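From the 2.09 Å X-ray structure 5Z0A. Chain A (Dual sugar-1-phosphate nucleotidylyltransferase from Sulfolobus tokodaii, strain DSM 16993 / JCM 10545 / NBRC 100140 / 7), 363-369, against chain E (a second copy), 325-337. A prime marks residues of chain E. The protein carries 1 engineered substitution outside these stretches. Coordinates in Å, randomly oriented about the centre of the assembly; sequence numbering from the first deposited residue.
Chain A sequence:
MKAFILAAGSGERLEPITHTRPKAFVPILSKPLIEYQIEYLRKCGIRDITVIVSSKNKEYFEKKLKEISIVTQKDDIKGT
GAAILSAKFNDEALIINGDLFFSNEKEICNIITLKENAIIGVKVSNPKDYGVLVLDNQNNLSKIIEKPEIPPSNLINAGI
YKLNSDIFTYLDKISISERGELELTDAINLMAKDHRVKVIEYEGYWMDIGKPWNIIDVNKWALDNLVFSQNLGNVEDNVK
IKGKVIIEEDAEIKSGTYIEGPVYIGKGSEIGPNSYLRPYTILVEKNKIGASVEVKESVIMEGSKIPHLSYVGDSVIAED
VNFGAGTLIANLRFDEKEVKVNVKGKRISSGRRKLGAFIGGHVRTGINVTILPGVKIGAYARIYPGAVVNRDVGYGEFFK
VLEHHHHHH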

# COMPACT_ATOMS: atom_id res chain seq x y z
N VAL A 363 1.99 7.97 -19.74
CA VAL A 363 2.81 7.03 -18.95
C VAL A 363 1.99 5.93 -18.32
O VAL A 363 0.84 6.17 -17.79
N ARG A 364 2.58 4.73 -18.24
CA ARG A 364 1.97 3.65 -17.47
C ARG A 364 3.00 3.14 -16.45
O ARG A 364 4.15 2.88 -16.79
N THR A 365 2.60 3.07 -15.18
CA THR A 365 3.47 2.43 -14.20
C THR A 365 2.92 1.05 -13.88
O THR A 365 1.72 0.84 -13.71
N GLY A 366 3.83 0.11 -13.72
CA GLY A 366 3.44 -1.24 -13.26
C GLY A 366 3.12 -1.18 -11.76
O GLY A 366 3.39 -0.16 -11.05
N ILE A 367 2.59 -2.27 -11.27
CA ILE A 367 2.33 -2.38 -9.84
C ILE A 367 3.64 -2.15 -9.05
O ILE A 367 4.74 -2.60 -9.47
N ASN A 368 3.50 -1.57 -7.85
CA ASN A 368 4.64 -1.55 -6.92
C ASN A 368 5.89 -0.78 -7.32
O ASN A 368 6.96 -0.99 -6.81
N VAL A 369 5.70 0.18 -8.20
CA VAL A 369 6.73 1.11 -8.62
C VAL A 369 7.01 2.19 -7.58
O VAL A 369 6.10 2.71 -6.95
N ALA E 325 1.29 -8.74 3.83
CA ALA E 325 1.00 -7.35 3.61
C ALA E 325 1.68 -6.82 2.40
O ALA E 325 2.88 -7.08 2.16
N GLY E 326 0.92 -6.09 1.60
CA GLY E 326 1.49 -5.43 0.41
C GLY E 326 1.75 -6.33 -0.76
O GLY E 326 2.39 -5.91 -1.68
N THR E 327 1.19 -7.54 -0.76
CA THR E 327 1.18 -8.38 -1.97
C THR E 327 0.17 -7.82 -2.94
O THR E 327 -0.99 -7.57 -2.59
N LEU E 328 0.61 -7.65 -4.16
CA LEU E 328 -0.18 -7.06 -5.22
C LEU E 328 -0.16 -7.97 -6.43
O LEU E 328 0.91 -8.48 -6.82
N ILE E 329 -1.31 -8.10 -7.06
CA ILE E 329 -1.45 -8.75 -8.36
C ILE E 329 -1.69 -7.75 -9.49
O ILE E 329 -2.64 -6.99 -9.45
N ALA E 330 -0.85 -7.80 -10.52
CA ALA E 330 -1.09 -7.09 -11.75
C ALA E 330 -2.08 -7.88 -12.63
O ALA E 330 -1.97 -9.14 -12.81
N ASN E 331 -3.02 -7.17 -13.22
CA ASN E 331 -4.04 -7.80 -14.05
C ASN E 331 -4.17 -7.22 -15.45
O ASN E 331 -5.13 -7.55 -16.15
N LEU E 332 -3.23 -6.37 -15.86
CA LEU E 332 -3.34 -5.69 -17.17
C LEU E 332 -1.96 -5.61 -17.76
O LEU E 332 -1.01 -5.24 -17.08
N ARG E 333 -1.83 -5.93 -19.03
CA ARG E 333 -0.57 -5.69 -19.76
C ARG E 333 -0.49 -4.21 -20.15
O ARG E 333 -1.54 -3.55 -20.30
N PHE E 334 0.73 -3.71 -20.33
CA PHE E 334 0.95 -2.31 -20.76
C PHE E 334 0.28 -1.99 -22.12
O PHE E 334 -0.33 -0.93 -22.29
N ASP E 335 0.37 -2.95 -23.04
CA ASP E 335 -0.22 -2.82 -24.39
C ASP E 335 -1.73 -3.15 -24.45
O ASP E 335 -2.29 -3.27 -25.53
N GLU E 336 -2.34 -3.40 -23.30
CA GLU E 336 -3.75 -3.78 -23.18
C GLU E 336 -4.25 -4.98 -24.02
O GLU E 336 -5.45 -5.16 -24.14
N LYS E 337 -3.36 -5.81 -24.55
CA LYS E 337 -3.76 -6.99 -25.33
C LYS E 337 -4.21 -8.09 -24.35
O LYS E 337 -4.00 -7.99 -23.12

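No hydrogen bond crosses between these two stretches, although 502 Å² of surface is buried, counting both sides, and the one charged pair that bridges them meets in an unfavourable orientation for directional bonding. Arg364 NH2 lies 3.3 Å from Glu336′ OE2, close enough for a salt bridge, but the oxygen sits well out of the guanidinium plane and no N-H points at it. The attraction is therefore one of charge alone.

Arg364 is nonetheless the residue most covered by the partner, at 105 Å². Its CA-to-CB bond points toward chain E, and chi1 at m with chi2 at t extends the chain before chi3, at 103° and between wells, turns the guanidinium. Along its length the contacts are largely van der Waals: Arg364 CB is 3.7 Å from Phe334′ CD1, Arg364 CD 3.7 Å from Phe334′ O, and Arg364 NH2 3.6 Å from Leu332′ CD2. Leu332′ (chi1 t, chi2 p) also points toward chain A.

Phe334′ contributes 88 Å². Its CA-to-CB bond runs sideways, yet with chi1 at m the ring comes nearer to chain A. The ring presents its edge to the backbone: Thr365 C is 4.0 Å from Phe334′ CE1, and Gly366 N is 3.8 Å from Phe334′ CZ, both near the ring plane. An ideal CB on Gly366 would lie 3.7 Å from Phe334′ CZ, so the ring packs closely at this position. Thr365 itself points away, its chi1 at p.

Ile367 forms the second apolar centre. Its CA-to-CB bond points toward chain E, and with chi1 p and chi2 t Ile367 CD1 is 3.8 Å from both Leu328′ CB and Ala330′ CB. The contact extends to the backbone of those residues, with Ile367 CD1 3.4 Å from Leu328′ O and 3.5 Å from Ala330′ N. The directions alternate along chain E: the CA-to-CB bonds of Leu328′ and Ala330′ point toward chain A, and that of Ile329′ points away. Asn368, at positive phi in the type II turn from Gly366 to Val369, also points its CA-to-CB bond toward chain E, with chi1 at -115°, between wells, and places ND2 3.6 Å from Leu328′ CD1 (Leu328′ chi1 m, chi2 t); its amide is satisfied by hydrogen bonds elsewhere in the structure.

Chain E also has polar contacts of its own. Arg333′ and Asp335′, both pointing away, form a salt bridge with two hydrogen bonds, Arg333′ NE to Asp335′ OD1 at 3.0 Å and Arg333′ NH2 to Asp335′ OD2 at 2.7 Å. Glu336′ N donates to Arg333′ O at 3.1 Å, closing the type I turn that carries Phe334′ and Glu336′.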

# COMPACT_ATOMS: atom_id res chain seq x y z
CB VAL A 363 3.61 7.80 -17.88
CG1 VAL A 363 4.25 6.90 -16.87
CG2 VAL A 363 4.73 8.56 -18.59
CB ARG A 364 1.45 2.55 -18.38
CG ARG A 364 0.48 3.11 -19.42
CD ARG A 364 -0.35 2.12 -20.23
NE ARG A 364 -1.74 2.02 -19.76
CZ ARG A 364 -2.21 1.12 -18.88
NH1 ARG A 364 -1.42 0.20 -18.32
NH2 ARG A 364 -3.50 1.14 -18.54
CB THR A 365 3.64 3.23 -12.87
OG1 THR A 365 2.43 3.22 -12.10
CG2 THR A 365 4.13 4.64 -13.17
CB ILE A 367 1.63 -3.68 -9.45
CG1 ILE A 367 2.42 -4.93 -9.86
CG2 ILE A 367 0.23 -3.73 -10.07
CD1 ILE A 367 1.91 -6.21 -9.18
CB ASN A 368 5.02 -2.95 -6.43
CG ASN A 368 4.80 -3.12 -4.93
OD1 ASN A 368 4.92 -2.16 -4.14
ND2 ASN A 368 4.57 -4.38 -4.51
CB VAL A 369 6.29 1.70 -9.96
CG1 VAL A 369 7.01 2.97 -10.32
CG2 VAL A 369 6.50 0.62 -11.02
CB ALA E 325 1.46 -6.53 4.81
CB THR E 327 0.77 -9.85 -1.62
OG1 THR E 327 1.73 -10.37 -0.66
CG2 THR E 327 0.76 -10.71 -2.81
CB LEU E 328 0.39 -5.70 -5.68
CG LEU E 328 0.47 -4.64 -4.61
CD1 LEU E 328 1.15 -3.39 -5.08
CD2 LEU E 328 -0.92 -4.27 -4.10
CB ILE E 329 -2.63 -9.76 -8.28
CG1 ILE E 329 -2.25 -10.85 -7.29
CG2 ILE E 329 -2.96 -10.27 -9.65
CD1 ILE E 329 -3.32 -11.85 -7.00
CB ALA E 330 0.21 -6.83 -12.50
CB ASN E 331 -5.41 -7.84 -13.37
CG ASN E 331 -5.93 -6.46 -13.08
OD1 ASN E 331 -5.17 -5.51 -13.04
ND2 ASN E 331 -7.22 -6.36 -12.84
CB LEU E 332 -3.95 -4.33 -16.98
CG LEU E 332 -4.32 -3.56 -18.25
CD1 LEU E 332 -5.38 -4.23 -19.12
CD2 LEU E 332 -4.79 -2.13 -17.89
CB ARG E 333 -0.48 -6.51 -21.01
CG ARG E 333 -0.30 -7.99 -20.75
CD ARG E 333 -0.81 -8.79 -21.91
NE ARG E 333 -0.13 -8.34 -23.13
CZ ARG E 333 0.72 -9.07 -23.86
NH1 ARG E 333 1.00 -10.33 -23.53
NH2 ARG E 333 1.24 -8.53 -24.94
CB PHE E 334 2.45 -2.03 -20.86
CG PHE E 334 3.13 -1.86 -19.56
CD1 PHE E 334 2.64 -0.96 -18.63
CD2 PHE E 334 4.25 -2.59 -19.24
CE1 PHE E 334 3.29 -0.79 -17.40
CE2 PHE E 334 4.89 -2.42 -18.03
CZ PHE E 334 4.41 -1.51 -17.12
CB ASP E 335 0.55 -3.68 -25.37
CG ASP E 335 0.46 -5.16 -25.07
OD1 ASP E 335 -0.49 -5.62 -24.38
OD2 ASP E 335 1.35 -5.90 -25.54
CB GLU E 336 -4.61 -2.54 -23.40
CG GLU E 336 -4.10 -1.39 -22.52
CD GLU E 336 -5.17 -0.43 -22.04
OE1 GLU E 336 -6.38 -0.75 -22.16
OE2 GLU E 336 -4.77 0.64 -21.54
CB LYS E 337 -2.59 -7.51 -26.23
CG LYS E 337 -1.98 -6.47 -27.18
CD LYS E 337 -2.45 -6.53 -28.64
CE LYS E 337 -1.98 -7.78 -29.39
NZ LYS E 337 -0.53 -8.08 -29.24